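Urea carboxylase (Thermus thermophilus, PDB 3OEP) is of unknown function but resembles KipI and KipA joined in one chain, with cyclophilin-like domains, and was once taken for an allophanate hydrolase. Local coordinates at residues A[224-236]-A[351-363]. Residues are numbered along the deposited sequence; the frame is centred on the assembly and turned at random. Where two conformers were deposited one is given.
Sequences LVEEPGLMDLVVD and PDLRGRIGRPLWA
Trp362 brings its carbonyl oxygen to 3.6 Å from Val225 CB, but its CB points away from 224-236, and the indole lies against Arg359. Trp362 CE3 sits 3.5 Å above the centre of the Arg359 guanidinium, while Arg359 CD rests over the indole near its rim. In the guanidinium plane, NH1 donates to Pro360 O; NE forms a salt bridge with Glu212 and NH1 another with Asp365. The Asp232 carboxylate closes its own loop: OD1 takes the N-H of Gly229 on its syn lone pair.

Across the contact, Leu361 N donates to Asp232 O at 2.9 Å, bent to 153° at the oxygen, and Pro360 CA adds a CA-H...O contact to that oxygen at 3.2 Å. Waters extend this one direct bond: one joins Asp232 N to Leu361 O, the other Val234 N to Arg359 O.

A chi1 of -59° sets Leu361 CG anti to its carbonyl carbon, and the methyls lie between Val225 and Val234. Leu361 CD1 packs 3.8 Å from Asp232 CB and also reaches Val225 CG2, while Leu361 CD2 meets Val234 CG2 at 4.1 Å, both valines crossing it at about a right angle. Cutting Leu361 back to an alanine is likely to open a gap between Val225 and Val234, whose CG2 methyls would lose this partner. Further along, the Met231 and Leu353 side chains run alongside in opposite senses, Met231 SD 3.8 Å from Leu353 CD1, and the Pro351 ring packs on Leu233 CD2 and Val235 CG1.

The backbone changes direction at Glu226, and strands 221-225 and 233-235 belong to different antiparallel sheets. Segment 351-363, a loop, runs back along 228-235 and reaches Glu226 with Ala363 before strand 366-368 pairs with 221-225; Leu361 also packs on Leu274 of strand 273-277, the neighbour of 233-235, and on Leu367 of strand 366-368.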
ATOM      1  N   LEU A 224      15.861  21.596   8.021  1.00 12.21           N
ATOM      2  CA  LEU A 224      16.848  20.533   8.116  1.00 13.20           C
ATOM      3  C   LEU A 224      16.358  19.486   9.092  1.00 14.41           C
ATOM      4  O   LEU A 224      15.930  19.814  10.209  1.00 13.40           O
ATOM      5  CB  LEU A 224      18.180  21.090   8.638  1.00 13.79           C
ATOM      6  CG  LEU A 224      19.272  20.071   8.974  1.00 13.57           C
ATOM      7  CD1 LEU A 224      19.810  19.366   7.720  1.00 14.90           C
ATOM      8  CD2 LEU A 224      20.404  20.757   9.727  1.00 15.39           C
ATOM      9  N   VAL A 225      16.431  18.227   8.674  1.00 14.11           N
ATOM     10  CA  VAL A 225      16.201  17.108   9.569  1.00 14.72           C
ATOM     11  C   VAL A 225      17.508  16.848  10.312  1.00 15.14           C
ATOM     12  O   VAL A 225      18.472  16.336   9.736  1.00 16.39           O
ATOM     13  CB  VAL A 225      15.786  15.836   8.804  1.00 13.72           C
ATOM     14  CG1 VAL A 225      15.511  14.690   9.795  1.00 13.31           C
ATOM     15  CG2 VAL A 225      14.578  16.121   7.918  1.00 15.68           C
ATOM     16  N   GLU A 226      17.557  17.239  11.580  1.00 16.20           N
ATOM     17  CA  GLU A 226      18.748  17.019  12.397  1.00 17.02           C
ATOM     18  C   GLU A 226      18.812  15.574  12.871  1.00 18.12           C
ATOM     19  O   GLU A 226      19.883  14.951  12.841  1.00 18.70           O
ATOM     20  CB  GLU A 226      18.779  17.973  13.584  1.00 18.59           C
ATOM     21  CG  GLU A 226      18.963  19.435  13.165  1.00 20.02           C
ATOM     22  CD  GLU A 226      19.835  20.225  14.121  1.00 22.64           C
ATOM     23  OE1 GLU A 226      20.818  19.660  14.648  1.00 27.34           O
ATOM     24  OE2 GLU A 226      19.561  21.424  14.324  1.00 18.37           O
ATOM     25  N   GLU A 227      17.664  15.062  13.311  0.50 16.91           N
ATOM     26  CA  GLU A 227      17.516  13.674  13.731  0.50 16.94           C
ATOM     27  C   GLU A 227      16.186  13.153  13.185  0.50 16.75           C
ATOM     28  O   GLU A 227      15.173  13.846  13.264  0.50 15.83           O
ATOM     29  CB  GLU A 227      17.529  13.575  15.260  0.50 17.66           C
ATOM     30  CG  GLU A 227      18.621  14.412  15.924  0.50 19.75           C
ATOM     31  CD  GLU A 227      18.594  14.335  17.439  0.50 23.87           C
ATOM     32  OE1 GLU A 227      18.193  13.284  17.979  0.50 25.85           O
ATOM     33  OE2 GLU A 227      18.983  15.329  18.091  0.50 27.44           O
ATOM     34  N   PRO A 228      16.183  11.939  12.609  1.00 17.13           N
ATOM     35  CA  PRO A 228      14.921  11.374  12.162  1.00 18.71           C
ATOM     36  C   PRO A 228      14.133  10.807  13.332  1.00 18.42           C
ATOM     37  O   PRO A 228      14.708  10.468  14.367  1.00 19.58           O
ATOM     38  CB  PRO A 228      15.362  10.242  11.239  1.00 18.74           C
ATOM     39  CG  PRO A 228      16.632   9.794  11.810  1.00 20.17           C
ATOM     40  CD  PRO A 228      17.312  11.055  12.274  1.00 19.45           C
ATOM     41  N   GLY A 229      12.822  10.734  13.167  1.00 19.96           N
ATOM     42  CA  GLY A 229      11.983   9.957  14.062  1.00 19.99           C
ATOM     43  C   GLY A 229      11.972   8.512  13.593  1.00 21.53           C
ATOM     44  O   GLY A 229      12.784   8.104  12.753  1.00 24.33           O
ATOM     45  N   LEU A 230      11.033   7.738  14.119  1.00 21.34           N
ATOM     46  CA  LEU A 230      10.915   6.320  13.773  1.00 22.09           C
ATOM     47  C   LEU A 230      10.670   6.106  12.275  1.00 22.60           C
ATOM     48  O   LEU A 230      11.326   5.270  11.644  1.00 23.65           O
ATOM     49  CB  LEU A 230       9.782   5.689  14.582  1.00 23.59           C
ATOM     50  CG  LEU A 230       9.456   4.215  14.340  1.00 25.96           C
ATOM     51  CD1 LEU A 230      10.664   3.346  14.630  1.00 28.99           C
ATOM     52  CD2 LEU A 230       8.267   3.800  15.195  1.00 29.95           C
ATOM     53  N   MET A 231       9.718   6.850  11.719  1.00 20.45           N
ATOM     54  CA  MET A 231       9.371   6.745  10.299  1.00 20.90           C
ATOM     55  C   MET A 231       8.664   8.015   9.830  1.00 18.92           C
ATOM     56  O   MET A 231       7.431   8.075   9.737  1.00 21.27           O
ATOM     57  CB  MET A 231       8.513   5.499  10.026  1.00 23.86           C
ATOM     58  CG  MET A 231       8.534   5.073   8.555  1.00 26.09           C
ATOM     59  SD  MET A 231       7.420   3.709   8.155  1.00 36.63           S
ATOM     60  CE  MET A 231       8.050   2.425   9.236  1.00 37.37           C
ATOM     61  N   ASP A 232       9.465   9.036   9.537  1.00 15.45           N
ATOM     62  CA  ASP A 232       8.946  10.324   9.082  1.00 15.89           C
ATOM     63  C   ASP A 232       8.791  10.256   7.574  1.00 14.85           C
ATOM     64  O   ASP A 232       9.749   9.934   6.870  1.00 15.33           O
ATOM     65  CB  ASP A 232       9.909  11.469   9.429  1.00 15.95           C
ATOM     66  CG  ASP A 232      10.496  11.353  10.817  1.00 20.90           C
ATOM     67  OD1 ASP A 232      11.743  11.404  10.923  1.00 26.12           O
ATOM     68  OD2 ASP A 232       9.732  11.221  11.803  1.00 22.59           O
ATOM     69  N   LEU A 233       7.594  10.558   7.080  1.00 13.94           N
ATOM     70  CA  LEU A 233       7.287  10.452   5.663  1.00 14.15           C
ATOM     71  C   LEU A 233       6.718  11.764   5.157  1.00 14.97           C
ATOM     72  O   LEU A 233       5.861  12.351   5.808  1.00 16.23           O
ATOM     73  CB  LEU A 233       6.254   9.352   5.426  1.00 13.52           C
ATOM     74  CG  LEU A 233       6.605   7.930   5.858  1.00 13.76           C
ATOM     75  CD1 LEU A 233       5.402   7.000   5.651  1.00 17.28           C
ATOM     76  CD2 LEU A 233       7.810   7.423   5.077  1.00 16.59           C
ATOM     77  N   VAL A 234       7.176  12.207   3.991  1.00 12.66           N
ATOM     78  CA  VAL A 234       6.506  13.292   3.284  1.00 12.24           C
ATOM     79  C   VAL A 234       5.373  12.676   2.470  1.00 13.38           C
ATOM     80  O   VAL A 234       5.630  11.896   1.555  1.00 15.28           O
ATOM     81  CB  VAL A 234       7.464  14.043   2.350  1.00 13.56           C
ATOM     82  CG1 VAL A 234       6.714  15.105   1.557  1.00 15.40           C
ATOM     83  CG2 VAL A 234       8.592  14.681   3.164  1.00 17.33           C
ATOM     84  N   VAL A 235       4.133  13.014   2.810  1.00 13.35           N
ATOM     85  CA  VAL A 235       2.962  12.471   2.111  1.00 14.31           C
ATOM     86  C   VAL A 235       2.092  13.562   1.499  1.00 15.24           C
ATOM     87  O   VAL A 235       1.998  14.664   2.041  1.00 17.08           O
ATOM     88  CB  VAL A 235       2.090  11.610   3.049  1.00 13.74           C
ATOM     89  CG1 VAL A 235       2.871  10.398   3.553  1.00 17.87           C
ATOM     90  CG2 VAL A 235       1.554  12.438   4.224  1.00 16.09           C
ATOM     91  N   ASP A 236       1.469  13.253   0.358  1.00 15.21           N
ATOM     92  CA  ASP A 236       0.396  14.089  -0.200  1.00 15.31           C
ATOM     93  C   ASP A 236      -0.940  13.348  -0.049  1.00 16.85           C
ATOM     94  O   ASP A 236      -1.060  12.487   0.824  1.00 17.63           O
ATOM     95  CB  ASP A 236       0.705  14.540  -1.646  1.00 15.50           C
ATOM     96  CG  ASP A 236       0.722  13.400  -2.665  1.00 18.29           C
ATOM     97  OD1 ASP A 236       0.354  12.239  -2.356  1.00 17.58           O
ATOM     98  OD2 ASP A 236       1.112  13.699  -3.815  1.00 21.70           O
ATOM     99  N   PRO A 351       5.101   8.233  -0.619  1.00 16.98           N
ATOM    100  CA  PRO A 351       5.994   7.086  -0.734  1.00 18.19           C
ATOM    101  C   PRO A 351       5.245   5.766  -0.896  1.00 18.45           C
ATOM    102  O   PRO A 351       4.127   5.611  -0.401  1.00 18.73           O
ATOM    103  CB  PRO A 351       6.746   7.097   0.594  1.00 20.07           C
ATOM    104  CG  PRO A 351       5.842   7.772   1.541  1.00 23.19           C
ATOM    105  CD  PRO A 351       5.093   8.795   0.743  1.00 18.82           C
ATOM    106  N   ASP A 352       5.858   4.833  -1.611  1.00 18.50           N
ATOM    107  CA  ASP A 352       5.405   3.448  -1.598  1.00 18.12           C
ATOM    108  C   ASP A 352       6.606   2.648  -1.151  1.00 18.26           C
ATOM    109  O   ASP A 352       7.423   2.237  -1.977  1.00 17.99           O
ATOM    110  CB  ASP A 352       4.935   2.982  -2.973  1.00 19.21           C
ATOM    111  CG  ASP A 352       4.225   1.636  -2.916  1.00 19.83           C
ATOM    112  OD1 ASP A 352       4.677   0.739  -2.166  1.00 21.18           O
ATOM    113  OD2 ASP A 352       3.201   1.481  -3.604  1.00 19.96           O
ATOM    114  N   LEU A 353       6.727   2.455   0.160  1.00 18.80           N
ATOM    115  CA  LEU A 353       7.937   1.871   0.725  1.00 17.94           C
ATOM    116  C   LEU A 353       8.126   0.421   0.269  1.00 19.36           C
ATOM    117  O   LEU A 353       9.254  -0.013   0.042  1.00 19.11           O
ATOM    118  CB  LEU A 353       7.941   1.977   2.257  1.00 18.03           C
ATOM    119  CG  LEU A 353       7.851   3.381   2.859  1.00 19.99           C
ATOM    120  CD1 LEU A 353       7.935   3.297   4.383  1.00 25.54           C
ATOM    121  CD2 LEU A 353       8.940   4.287   2.306  1.00 20.18           C
ATOM    122  N   ARG A 354       7.024  -0.309   0.104  1.00 18.72           N
ATOM    123  CA  ARG A 354       7.067  -1.650  -0.469  1.00 18.22           C
ATOM    124  C   ARG A 354       7.726  -1.638  -1.853  1.00 18.86           C
ATOM    125  O   ARG A 354       8.528  -2.517  -2.172  1.00 19.50           O
ATOM    126  CB  ARG A 354       5.649  -2.243  -0.550  1.00 17.60           C
ATOM    127  CG  ARG A 354       5.603  -3.695  -0.980  1.00 18.46           C
ATOM    128  CD  ARG A 354       4.187  -4.263  -0.985  1.00 20.49           C
ATOM    129  NE  ARG A 354       3.600  -4.315   0.356  1.00 18.78           N
ATOM    130  CZ  ARG A 354       2.671  -3.488   0.841  1.00 20.22           C
ATOM    131  NH1 ARG A 354       2.239  -3.657   2.093  1.00 18.91           N
ATOM    132  NH2 ARG A 354       2.158  -2.503   0.109  1.00 20.20           N
ATOM    133  N   GLY A 355       7.391  -0.635  -2.663  1.00 16.32           N
ATOM    134  CA  GLY A 355       7.948  -0.498  -4.010  1.00 17.18           C
ATOM    135  C   GLY A 355       9.244   0.293  -4.108  1.00 17.49           C
ATOM    136  O   GLY A 355       9.711   0.568  -5.217  1.00 19.06           O
ATOM    137  N   ARG A 356       9.821   0.660  -2.961  1.00 16.28           N
ATOM    138  CA  ARG A 356      11.012   1.513  -2.899  1.00 17.16           C
ATOM    139  C   ARG A 356      10.838   2.818  -3.689  1.00 17.69           C
ATOM    140  O   ARG A 356      11.752   3.279  -4.379  1.00 18.47           O
ATOM    141  CB  ARG A 356      12.257   0.731  -3.334  1.00 18.72           C
ATOM    142  CG  ARG A 356      12.524  -0.483  -2.455  1.00 20.29           C
ATOM    143  CD  ARG A 356      13.796  -1.210  -2.838  1.00 23.40           C
ATOM    144  NE  ARG A 356      14.044  -2.346  -1.951  1.00 26.60           N
ATOM    145  CZ  ARG A 356      15.088  -3.166  -2.040  1.00 28.59           C
ATOM    146  NH1 ARG A 356      16.005  -3.001  -2.986  1.00 30.36           N
ATOM    147  NH2 ARG A 356      15.214  -4.168  -1.175  1.00 32.04           N
ATOM    148  N   ILE A 357       9.643   3.394  -3.583  1.00 14.62           N
ATOM    149  CA  ILE A 357       9.345   4.698  -4.135  1.00 15.55           C
ATOM    150  C   ILE A 357       9.345   5.648  -2.938  1.00 16.00           C
ATOM    151  O   ILE A 357       8.524   5.521  -2.025  1.00 15.27           O
ATOM    152  CB  ILE A 357       7.992   4.706  -4.862  1.00 18.00           C
ATOM    153  CG1 ILE A 357       8.034   3.771  -6.080  1.00 20.56           C
ATOM    154  CG2 ILE A 357       7.616   6.126  -5.305  1.00 16.77           C
ATOM    155  CD1 ILE A 357       6.670   3.307  -6.525  1.00 26.42           C
ATOM    156  N   GLY A 358      10.304   6.565  -2.924  1.00 16.02           N
ATOM    157  CA  GLY A 358      10.529   7.423  -1.764  1.00 16.31           C
ATOM    158  C   GLY A 358      11.119   6.655  -0.594  1.00 17.02           C
ATOM    159  O   GLY A 358      11.481   5.478  -0.716  1.00 17.84           O
ATOM    160  N   ARG A 359      11.226   7.332   0.544  1.00 15.64           N
ATOM    161  CA  ARG A 359      11.838   6.755   1.735  1.00 15.78           C
ATOM    162  C   ARG A 359      11.526   7.606   2.952  1.00 15.29           C
ATOM    163  O   ARG A 359      11.138   8.765   2.803  1.00 14.57           O
ATOM    164  CB  ARG A 359      13.354   6.691   1.573  1.00 17.41           C
ATOM    165  CG  ARG A 359      13.988   8.039   1.305  1.00 20.34           C
ATOM    166  CD  ARG A 359      15.486   7.997   1.450  1.00 23.11           C
ATOM    167  NE  ARG A 359      16.073   9.267   1.031  1.00 25.67           N
ATOM    168  CZ  ARG A 359      16.107  10.375   1.771  1.00 28.15           C
ATOM    169  NH1 ARG A 359      15.595  10.398   2.999  1.00 25.00           N
ATOM    170  NH2 ARG A 359      16.673  11.473   1.274  1.00 25.26           N
ATOM    171  N   PRO A 360      11.733   7.054   4.155  1.00 15.56           N
ATOM    172  CA  PRO A 360      11.651   7.898   5.339  1.00 15.21           C
ATOM    173  C   PRO A 360      12.776   8.931   5.385  1.00 15.37           C
ATOM    174  O   PRO A 360      13.834   8.747   4.759  1.00 16.20           O
ATOM    175  CB  PRO A 360      11.786   6.907   6.501  1.00 16.73           C
ATOM    176  CG  PRO A 360      11.551   5.559   5.902  1.00 18.16           C
ATOM    177  CD  PRO A 360      12.022   5.654   4.504  1.00 17.49           C
ATOM    178  N   LEU A 361      12.547  10.009   6.119  1.00 14.48           N
ATOM    179  CA  LEU A 361      13.556  11.048   6.237  1.00 14.92           C
ATOM    180  C   LEU A 361      14.778  10.518   6.980  1.00 14.92           C
ATOM    181  O   LEU A 361      14.671   9.627   7.842  1.00 15.25           O
ATOM    182  CB  LEU A 361      12.996  12.292   6.927  1.00 16.34           C
ATOM    183  CG  LEU A 361      11.794  12.944   6.236  1.00 17.01           C
ATOM    184  CD1 LEU A 361      11.281  14.111   7.066  1.00 22.28           C
ATOM    185  CD2 LEU A 361      12.151  13.395   4.820  1.00 21.85           C
ATOM    186  N   TRP A 362      15.931  11.059   6.588  1.00 15.32           N
ATOM    187  CA  TRP A 362      17.241  10.735   7.141  1.00 18.26           C
ATOM    188  C   TRP A 362      17.815  11.992   7.768  1.00 16.50           C
ATOM    189  O   TRP A 362      17.530  13.097   7.312  1.00 16.40           O
ATOM    190  CB  TRP A 362      18.224  10.404   6.025  1.00 20.12           C
ATOM    191  CG  TRP A 362      18.182   9.059   5.438  1.00 31.85           C
ATOM    192  CD1 TRP A 362      17.774   7.905   6.031  1.00 35.75           C
ATOM    193  CD2 TRP A 362      18.658   8.705   4.138  1.00 36.13           C
ATOM    194  NE1 TRP A 362      17.933   6.851   5.160  1.00 44.68           N
ATOM    195  CE2 TRP A 362      18.477   7.318   3.990  1.00 41.98           C
ATOM    196  CE3 TRP A 362      19.209   9.433   3.075  1.00 38.41           C
ATOM    197  CZ2 TRP A 362      18.824   6.637   2.820  1.00 44.36           C
ATOM    198  CZ3 TRP A 362      19.556   8.760   1.911  1.00 41.09           C
ATOM    199  CH2 TRP A 362      19.358   7.376   1.794  1.00 42.19           C
ATOM    200  N   ALA A 363      18.670  11.815   8.770  1.00 16.80           N
ATOM    201  CA  ALA A 363      19.470  12.921   9.288  1.00 16.37           C
ATOM    202  C   ALA A 363      20.196  13.596   8.126  1.00 16.30           C
ATOM    203  O   ALA A 363      20.775  12.917   7.270  1.00 16.23           O
ATOM    204  CB  ALA A 363      20.478  12.417  10.326  1.00 18.99           C
TER
HETATM  205  O   HOH W   1      12.416   8.965   9.417  1.00 15.51           O
HETATM  206  O   HOH W   2       9.650  10.967   2.955  1.00 26.57           O